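Uncharacterized HTH-type transcriptional regulator yydK (PDB 3BWG) probably binds DNA through a GntR-type winged helix-turn-helix domain and acts as a transcription regulator, with a UTRA domain accounting for much of the remaining chain. Local coordinates at residues Y143-K146 against S147-T150; G183-N186 against E187-E191. All blocks are in the same frame, centred on the assembly; numbering follows the deposited sequence.

Interaction 1. Residues Y143-K146 against S147-T150; sequences YYTK and SIVT
Thr-145 O accepts two backbone N-H groups where the chain turns at the end of its strand, and the two arrive differently. The bond from Val-149 N is 2.9 Å long and nearly straight (172° at the hydrogen), with the donor lying almost in line with the carbonyl. Ile-148 N sits 3.1 Å from the same oxygen but well above the carbonyl plane, and its bond is more bent. Two apolar contacts make the tighter part, with Tyr-144, Thr-145 and Val-149 buried. Val-149 CG2 lies 4.1 Å from Tyr-144 CB and is equally near CD1 of the ring, which it meets obliquely. With Ile-148 CG1 turned beside its own backbone N (chi1 -57°), CG1 and CD1 both come against Thr-145 CB, the CD1 contact measuring 4.1 Å. This is a type I beta-turn over 145-148, overlapped by an alpha-turn to Val-149; it closes strand 135-145 of the six-stranded antiparallel sheet in the UTRA domain, and its later residues lie in the loop before helix 154-157. Ile-148 also packs on Phe-216 of the adjacent strand, and Tyr-144 on Tyr-124 and Val-126 of the strand on the other flank. Lys-146 and Thr-150 form the solvent side, Thr-150 being exposed and Lys-146 partly so. Their backbones still meet, Thr-150 CA approaching Lys-146 O at 3.1 Å in a CA-H...O contact, but the lysine side chain is tied through a water. It runs extended to CE, then bends (chi4 -70°); the water accepts from Lys-146 NZ and donates to Thr-150 O, each at 2.7 Å.

Interaction 2. Residues G183-N186 against E187-E191; sequences GQLN and EEEAE
A capping box at the start of helix 187-193 joins Asn-186, the N-cap residue, to Glu-189, three positions further on. Asn-186 OD1 accepts from Glu-189 N at 2.7 Å, the bond nearly straight (167°) and the donor almost in line with the side-chain carbonyl. The asparagine CG stands between its own backbone N and carbonyl carbon (chi1 74°), which swings OD1 over the first turn of the helix. In return the carboxylate of Glu-189 reaches back, and Asn-186 N donates to OE2 in a weak bond of 3.5 Å. The two side chains cross at about a right angle, their amide and carboxylate planes 32° apart, and Glu-189 CG lies 3.4 Å from Asn-186 OD1. OE2 has a stronger partner in the salt bridge to Lys-201 on the neighbouring strand, which would probably favour the charged form of the acid. The first helical backbone bond runs from Ala-190 N to Asn-186 O at 2.8 Å. Beneath the cap, Leu-185 CD2 rests on Glu-189 CB at 3.7 Å, while Leu-185 CB faces the methyl of Ala-190 at 4.3 Å; Leu-185 and Ala-190 are buried. An alanine in place of Glu-189 is likely to leave Lys-201 without its carboxylate mate and Asn-186 N without its weak acceptor. The helix is reached through Leu-185 from strand 173-184, outermost of the sheet within this chain, and its N-terminus shows the reciprocal bonding, side chain to backbone in both directions, that is characteristic of a capping box.

In the fold
Interactions 1 and 2 both lie where a strand of the same six-stranded antiparallel sheet of the UTRA domain ends, with centres about 28 Å apart and no direct touch. Strand 135-145, which leads into residues 147-150, has neighbours on both flanks, whereas strand 173-184, before 187-191, is outermost within the chain. Each contact is partly buried, with buried apolar residues beside exposed ones (Ser-147 and Thr-150; Asn-186, Glu-187 and Glu-188). The direct hydrogen bonds of interaction 1 are all backbone to backbone, with a lysine added through water; interaction 2 adds side-chain capping and a salt bridge to a helical backbone bond. Tyr-139, on strand 135-145, packs against Glu-188 and Glu-189 of interaction 2.

Interaction 1. Residues Y143-K146 against S147-T150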
ATOM      1  N   TYR B 143     -19.894   0.740   7.924  1.00 40.39           N
ATOM      2  CA  TYR B 143     -21.213   0.464   7.416  1.00 39.87           C
ATOM      3  C   TYR B 143     -21.154  -0.789   6.594  1.00 38.87           C
ATOM      4  O   TYR B 143     -20.420  -0.857   5.645  1.00 38.31           O
ATOM      5  CB  TYR B 143     -21.669   1.609   6.509  1.00 40.28           C
ATOM      6  CG  TYR B 143     -21.504   3.002   7.076  1.00 40.52           C
ATOM      7  CD1 TYR B 143     -22.606   3.710   7.562  1.00 39.92           C
ATOM      8  CD2 TYR B 143     -20.261   3.631   7.069  1.00 40.16           C
ATOM      9  CE1 TYR B 143     -22.462   5.017   8.036  1.00 41.33           C
ATOM     10  CE2 TYR B 143     -20.102   4.907   7.554  1.00 41.89           C
ATOM     11  CZ  TYR B 143     -21.197   5.598   8.042  1.00 41.15           C
ATOM     12  OH  TYR B 143     -21.026   6.875   8.518  1.00 42.11           O
ATOM     13  N   TYR B 144     -21.997  -1.751   6.920  1.00 40.50           N
ATOM     14  CA  TYR B 144     -22.004  -3.050   6.242  1.00 40.37           C
ATOM     15  C   TYR B 144     -23.325  -3.284   5.598  1.00 39.01           C
ATOM     16  O   TYR B 144     -24.335  -3.169   6.258  1.00 39.51           O
ATOM     17  CB  TYR B 144     -21.768  -4.164   7.268  1.00 40.70           C
ATOM     18  CG  TYR B 144     -20.458  -4.013   7.953  1.00 41.07           C
ATOM     19  CD1 TYR B 144     -19.335  -4.771   7.565  1.00 40.33           C
ATOM     20  CD2 TYR B 144     -20.322  -3.107   8.982  1.00 41.38           C
ATOM     21  CE1 TYR B 144     -18.112  -4.593   8.216  1.00 42.50           C
ATOM     22  CE2 TYR B 144     -19.137  -2.924   9.626  1.00 42.49           C
ATOM     23  CZ  TYR B 144     -18.046  -3.658   9.249  1.00 42.45           C
ATOM     24  OH  TYR B 144     -16.892  -3.409   9.944  1.00 46.19           O
ATOM     25  N   THR B 145     -23.314  -3.660   4.325  1.00 38.84           N
ATOM     26  CA  THR B 145     -24.559  -4.006   3.596  1.00 39.21           C
ATOM     27  C   THR B 145     -25.195  -5.199   4.253  1.00 37.70           C
ATOM     28  O   THR B 145     -24.597  -6.236   4.282  1.00 40.53           O
ATOM     29  CB  THR B 145     -24.289  -4.299   2.108  1.00 37.69           C
ATOM     30  OG1 THR B 145     -23.587  -3.182   1.533  1.00 39.07           O
ATOM     31  CG2 THR B 145     -25.604  -4.492   1.339  1.00 38.20           C
ATOM     32  N   LYS B 146     -26.387  -5.032   4.809  1.00 38.45           N
ATOM     33  CA  LYS B 146     -27.049  -6.063   5.617  1.00 39.04           C
ATOM     34  C   LYS B 146     -27.466  -7.334   4.832  1.00 40.65           C
ATOM     35  O   LYS B 146     -27.453  -8.439   5.369  1.00 41.68           O
ATOM     36  CB  LYS B 146     -28.250  -5.454   6.371  1.00 37.66           C
ATOM     37  CG  LYS B 146     -28.753  -6.356   7.464  1.00 38.22           C
ATOM     38  CD  LYS B 146     -29.647  -5.687   8.428  1.00 37.24           C
ATOM     39  CE  LYS B 146     -30.312  -6.707   9.323  1.00 39.61           C
ATOM     40  NZ  LYS B 146     -31.323  -7.557   8.597  1.00 39.48           N
ATOM     41  N   SER B 147     -27.800  -7.188   3.550  1.00 40.33           N
ATOM     42  CA  SER B 147     -28.198  -8.352   2.765  1.00 40.34           C
ATOM     43  C   SER B 147     -26.965  -9.197   2.431  1.00 40.77           C
ATOM     44  O   SER B 147     -27.086 -10.351   2.050  1.00 41.26           O
ATOM     45  CB  SER B 147     -28.961  -7.936   1.518  1.00 39.57           C
ATOM     46  OG  SER B 147     -28.169  -7.116   0.688  1.00 39.01           O
ATOM     47  N   ILE B 148     -25.778  -8.613   2.614  1.00 40.60           N
ATOM     48  CA  ILE B 148     -24.512  -9.366   2.547  1.00 39.46           C
ATOM     49  C   ILE B 148     -24.074  -9.857   3.958  1.00 39.07           C
ATOM     50  O   ILE B 148     -23.900 -11.038   4.179  1.00 39.22           O
ATOM     51  CB  ILE B 148     -23.384  -8.523   1.901  1.00 37.99           C
ATOM     52  CG1 ILE B 148     -23.826  -8.073   0.487  1.00 38.01           C
ATOM     53  CG2 ILE B 148     -22.058  -9.371   1.887  1.00 37.16           C
ATOM     54  CD1 ILE B 148     -22.804  -7.213  -0.291  1.00 36.13           C
ATOM     55  N   VAL B 149     -23.884  -8.931   4.892  1.00 39.44           N
ATOM     56  CA  VAL B 149     -23.444  -9.268   6.267  1.00 38.93           C
ATOM     57  C   VAL B 149     -24.707  -9.342   7.092  1.00 38.60           C
ATOM     58  O   VAL B 149     -25.232  -8.321   7.566  1.00 39.80           O
ATOM     59  CB  VAL B 149     -22.505  -8.191   6.816  1.00 37.94           C
ATOM     60  CG1 VAL B 149     -22.040  -8.571   8.196  1.00 37.81           C
ATOM     61  CG2 VAL B 149     -21.320  -7.946   5.826  1.00 38.52           C
ATOM     62  N   THR B 150     -25.246 -10.537   7.184  1.00 39.24           N
ATOM     63  CA  THR B 150     -26.673 -10.641   7.448  1.00 40.75           C
ATOM     64  C   THR B 150     -27.016 -10.447   8.922  1.00 40.67           C
ATOM     65  O   THR B 150     -28.146 -10.063   9.241  1.00 40.90           O
ATOM     66  CB  THR B 150     -27.274 -11.953   6.924  1.00 39.86           C
ATOM     67  OG1 THR B 150     -26.389 -13.023   7.252  1.00 39.88           O
ATOM     68  CG2 THR B 150     -27.507 -11.885   5.392  1.00 39.04           C
TER
HETATM   69  O   HOH W   1     -30.280  -9.818   7.612  1.00 39.97           O

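Interaction 2. Residues G183-N186 against E187-E191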
ATOM      1  N   GLY B 183      -5.451  15.573   8.521  1.00 41.54           N
ATOM      2  CA  GLY B 183      -6.300  16.623   9.016  1.00 40.97           C
ATOM      3  C   GLY B 183      -6.006  16.910  10.481  1.00 42.09           C
ATOM      4  O   GLY B 183      -5.030  16.385  11.043  1.00 40.61           O
ATOM      5  N   GLN B 184      -6.837  17.779  11.066  1.00 40.79           N
ATOM      6  CA  GLN B 184      -6.806  18.090  12.482  1.00 40.75           C
ATOM      7  C   GLN B 184      -7.967  17.373  13.158  1.00 42.48           C
ATOM      8  O   GLN B 184      -9.085  17.313  12.611  1.00 42.95           O
ATOM      9  CB  GLN B 184      -6.887  19.604  12.711  1.00 40.17           C
ATOM     10  CG  GLN B 184      -5.642  20.360  12.316  1.00 38.95           C
ATOM     11  CD  GLN B 184      -5.741  21.852  12.573  1.00 40.04           C
ATOM     12  OE1 GLN B 184      -5.163  22.357  13.524  1.00 41.29           O
ATOM     13  NE2 GLN B 184      -6.471  22.559  11.734  1.00 38.48           N
ATOM     14  N   LEU B 185      -7.704  16.805  14.337  1.00 42.98           N
ATOM     15  CA  LEU B 185      -8.768  16.231  15.146  1.00 43.70           C
ATOM     16  C   LEU B 185      -9.796  17.272  15.568  1.00 45.06           C
ATOM     17  O   LEU B 185      -9.457  18.393  15.918  1.00 46.74           O
ATOM     18  CB  LEU B 185      -8.211  15.578  16.400  1.00 42.28           C
ATOM     19  CG  LEU B 185      -7.317  14.362  16.271  1.00 41.30           C
ATOM     20  CD1 LEU B 185      -6.538  14.237  17.559  1.00 42.23           C
ATOM     21  CD2 LEU B 185      -8.143  13.111  15.992  1.00 40.82           C
ATOM     22  N   ASN B 186     -11.058  16.884  15.530  1.00 46.00           N
ATOM     23  CA  ASN B 186     -12.110  17.721  16.037  1.00 46.58           C
ATOM     24  C   ASN B 186     -12.414  17.277  17.453  1.00 47.19           C
ATOM     25  O   ASN B 186     -11.821  16.300  17.926  1.00 46.97           O
ATOM     26  CB  ASN B 186     -13.330  17.645  15.115  1.00 46.94           C
ATOM     27  CG  ASN B 186     -14.087  16.353  15.245  1.00 46.98           C
ATOM     28  OD1 ASN B 186     -13.946  15.633  16.220  1.00 47.40           O
ATOM     29  ND2 ASN B 186     -14.910  16.054  14.254  1.00 48.05           N
ATOM     30  N   GLU B 187     -13.354  17.959  18.111  1.00 49.49           N
ATOM     31  CA  GLU B 187     -13.612  17.753  19.553  1.00 51.68           C
ATOM     32  C   GLU B 187     -14.041  16.336  19.844  1.00 50.30           C
ATOM     33  O   GLU B 187     -13.569  15.722  20.795  1.00 49.44           O
ATOM     34  CB  GLU B 187     -14.680  18.721  20.133  1.00 54.03           C
ATOM     35  CG  GLU B 187     -14.422  20.185  19.920  1.00 57.09           C
ATOM     36  CD  GLU B 187     -13.323  20.743  20.807  1.00 59.46           C
ATOM     37  OE1 GLU B 187     -13.057  20.154  21.887  1.00 60.69           O
ATOM     38  OE2 GLU B 187     -12.735  21.789  20.430  1.00 60.18           O
ATOM     39  N   GLU B 188     -14.957  15.837  19.032  1.00 50.32           N
ATOM     40  CA  GLU B 188     -15.468  14.502  19.234  1.00 52.22           C
ATOM     41  C   GLU B 188     -14.371  13.437  19.019  1.00 51.51           C
ATOM     42  O   GLU B 188     -14.206  12.539  19.851  1.00 50.60           O
ATOM     43  CB  GLU B 188     -16.665  14.252  18.328  1.00 54.62           C
ATOM     44  CG  GLU B 188     -17.477  13.043  18.753  1.00 57.79           C
ATOM     45  CD  GLU B 188     -18.356  12.503  17.645  1.00 59.61           C
ATOM     46  OE1 GLU B 188     -19.193  11.599  17.940  1.00 60.72           O
ATOM     47  OE2 GLU B 188     -18.207  12.979  16.487  1.00 60.60           O
ATOM     48  N   GLU B 189     -13.622  13.531  17.913  1.00 50.42           N
ATOM     49  CA  GLU B 189     -12.490  12.621  17.726  1.00 48.90           C
ATOM     50  C   GLU B 189     -11.441  12.740  18.843  1.00 47.70           C
ATOM     51  O   GLU B 189     -10.988  11.718  19.373  1.00 46.94           O
ATOM     52  CB  GLU B 189     -11.844  12.853  16.371  1.00 49.74           C
ATOM     53  CG  GLU B 189     -12.811  12.625  15.234  1.00 51.28           C
ATOM     54  CD  GLU B 189     -12.285  13.093  13.905  1.00 52.47           C
ATOM     55  OE1 GLU B 189     -12.863  12.663  12.872  1.00 54.83           O
ATOM     56  OE2 GLU B 189     -11.291  13.852  13.882  1.00 51.99           O
ATOM     57  N   ALA B 190     -11.062  13.977  19.197  1.00 45.78           N
ATOM     58  CA  ALA B 190     -10.065  14.203  20.238  1.00 47.04           C
ATOM     59  C   ALA B 190     -10.479  13.574  21.577  1.00 47.16           C
ATOM     60  O   ALA B 190      -9.656  12.971  22.278  1.00 46.69           O
ATOM     61  CB  ALA B 190      -9.794  15.698  20.426  1.00 46.95           C
ATOM     62  N   GLU B 191     -11.754  13.700  21.915  1.00 47.41           N
ATOM     63  CA  GLU B 191     -12.262  13.128  23.151  1.00 48.32           C
ATOM     64  C   GLU B 191     -12.244  11.571  23.149  1.00 46.27           C
ATOM     65  O   GLU B 191     -11.779  10.940  24.115  1.00 43.65           O
ATOM     66  CB  GLU B 191     -13.638  13.718  23.470  1.00 51.95           C
ATOM     67  CG  GLU B 191     -14.498  12.853  24.380  1.00 56.89           C
ATOM     68  CD  GLU B 191     -15.544  13.637  25.135  1.00 59.71           C
ATOM     69  OE1 GLU B 191     -15.620  14.888  24.980  1.00 61.15           O
ATOM     70  OE2 GLU B 191     -16.293  12.986  25.909  1.00 61.88           O
TER